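PDB 4EZE: haloacid dehalogenase-like hydrolase from Salmonella enterica subsp. enterica serovar Typhi, which probably hydrolyses O-phosphoserine to serine and phosphate with the help of magnesium, the last step of serine biosynthesis. Local coordinates for residues G109-D114 with N264-G269. Sequence-based numbering, arbitrary orientation.
Sequences GIIAFD and NIIACG. With NA (sodium ion), chain D.
Ile110, Ala112 and Asp114 bond through their backbones to residues 264-269, making strands 110-113 and 265-269 parallel neighbours whose axes differ by 14°. Five hydrogen bonds alternate in direction: Ile110 N reaches Asn264 O, Ile266 N reaches Ile110 O (2.8 Å), Ala112 N meets Ile266 O, Cys268 N reaches Ala112 O, and Asp114 N closes the ladder on Cys268 O (3.1 Å). CA-H...O contacts reinforce it, among them Ala267 CA to Ala112 O at 3.2 Å.

The side chains follow the register, Ile111 beside Ile266 and Phe113 beside Cys268. The two isoleucines point the same way, branched chains well suited to a buried strand. With CG2 anti to the backbone N in both, Ile111 CG2 lies 3.7 Å from Ile266 CG2; farther out, Ile111 CD1 meets Ile266 CD1 at 3.8 Å. Farther along this face, Cys268 SG approaches Phe113 CE1 at 3.8 Å. This sulfur-aromatic contact is oblique, with SG 42° off the normal through the ring centroid; the rings of Phe306 and Phe119 stack edge-to-face with Phe113. On the reverse face, helix 244-258 packs on the sheet: Ala112 and Ile265 touch Leu251, Ile110 and Ile265 touch Ala255, and a side chain as small as alanine's suits the close approach of a helix.

Metal binding begins where strand 110-113 ends. Asp114, its CG anti to the backbone N (chi1 -174°), extends its carboxylate beyond the ladder and binds sodium through OD2 at 2.2 Å. Two waters, Asp116 O and Asp270 OD1 are the ion's other ligands, with Asp270 directly following Gly269. Central parallel strands carrying an aspartate, the predicted nucleophile, and metal ligands at their C-terminal ends are characteristic of the Rossmann-like core of HAD phosphatases, where magnesium would probably occupy this site during catalysis.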
# COMPACT_ATOMS: atom_id res chain seq x y z
N GLY A 109 0.65 -14.98 -6.82
CA GLY A 109 1.80 -14.40 -6.13
C GLY A 109 1.50 -13.99 -4.71
O GLY A 109 0.69 -14.61 -4.01
N ILE A 110 2.19 -12.93 -4.29
CA ILE A 110 1.97 -12.34 -2.99
C ILE A 110 1.51 -10.90 -3.15
O ILE A 110 1.99 -10.20 -4.03
CB ILE A 110 3.27 -12.25 -2.18
CG1 ILE A 110 4.00 -13.58 -2.19
CG2 ILE A 110 2.96 -11.81 -0.76
CD1 ILE A 110 5.45 -13.45 -1.76
N ILE A 111 0.61 -10.46 -2.30
CA ILE A 111 0.36 -9.04 -2.19
C ILE A 111 0.67 -8.68 -0.77
O ILE A 111 -0.00 -9.18 0.14
CB ILE A 111 -1.11 -8.71 -2.48
CG1 ILE A 111 -1.55 -9.33 -3.80
CG2 ILE A 111 -1.32 -7.21 -2.57
CD1 ILE A 111 -2.68 -8.57 -4.45
N ALA A 112 1.70 -7.85 -0.58
CA ALA A 112 2.09 -7.38 0.75
C ALA A 112 1.54 -5.96 0.98
O ALA A 112 1.55 -5.13 0.07
CB ALA A 112 3.61 -7.36 0.87
N PHE A 113 1.09 -5.70 2.21
CA PHE A 113 0.63 -4.35 2.61
C PHE A 113 1.41 -3.82 3.80
O PHE A 113 1.59 -4.52 4.78
CB PHE A 113 -0.82 -4.40 3.05
CG PHE A 113 -1.79 -4.77 1.98
CD1 PHE A 113 -2.36 -3.80 1.17
CD2 PHE A 113 -2.16 -6.10 1.81
CE1 PHE A 113 -3.27 -4.14 0.20
CE2 PHE A 113 -3.08 -6.45 0.84
CZ PHE A 113 -3.64 -5.47 0.03
N ASP A 114 1.87 -2.57 3.74
CA ASP A 114 2.34 -1.90 4.95
C ASP A 114 1.09 -1.81 5.85
O ASP A 114 -0.03 -1.94 5.35
CB ASP A 114 2.85 -0.50 4.60
CG ASP A 114 3.50 0.22 5.79
OD1 ASP A 114 3.72 -0.44 6.82
OD2 ASP A 114 3.81 1.43 5.68
N ASN A 264 5.73 -11.50 -9.67
CA ASN A 264 4.39 -11.88 -9.19
C ASN A 264 4.15 -11.35 -7.79
O ASN A 264 3.19 -11.72 -7.10
CB ASN A 264 4.23 -13.39 -9.23
CG ASN A 264 4.16 -13.92 -10.63
OD1 ASN A 264 3.36 -13.45 -11.43
ND2 ASN A 264 4.99 -14.89 -10.94
N ILE A 265 5.08 -10.49 -7.36
CA ILE A 265 4.97 -9.84 -6.05
C ILE A 265 4.37 -8.44 -6.19
O ILE A 265 4.94 -7.56 -6.84
CB ILE A 265 6.34 -9.70 -5.41
CG1 ILE A 265 6.95 -11.08 -5.18
CG2 ILE A 265 6.27 -8.95 -4.08
CD1 ILE A 265 8.34 -11.01 -4.59
N ILE A 266 3.20 -8.25 -5.60
CA ILE A 266 2.61 -6.93 -5.44
C ILE A 266 2.80 -6.45 -3.96
O ILE A 266 2.48 -7.18 -3.02
CB ILE A 266 1.13 -6.98 -5.79
CG1 ILE A 266 0.92 -7.33 -7.26
CG2 ILE A 266 0.43 -5.67 -5.44
CD1 ILE A 266 -0.49 -7.82 -7.52
N ALA A 267 3.33 -5.23 -3.78
CA ALA A 267 3.48 -4.59 -2.47
C ALA A 267 2.85 -3.20 -2.51
O ALA A 267 2.97 -2.50 -3.52
CB ALA A 267 4.95 -4.46 -2.11
N CYS A 268 2.18 -2.80 -1.44
CA CYS A 268 1.47 -1.51 -1.37
C CYS A 268 1.95 -0.75 -0.13
O CYS A 268 2.09 -1.34 0.93
CB CYS A 268 -0.03 -1.73 -1.16
SG CYS A 268 -0.82 -2.83 -2.35
N GLY A 269 2.17 0.55 -0.26
CA GLY A 269 2.63 1.35 0.88
C GLY A 269 2.42 2.82 0.61
O GLY A 269 2.14 3.21 -0.53
NA NA D . 2.89 3.32 6.47
O HOH W 1 4.82 4.17 6.27
O HOH W 2 3.04 5.35 7.96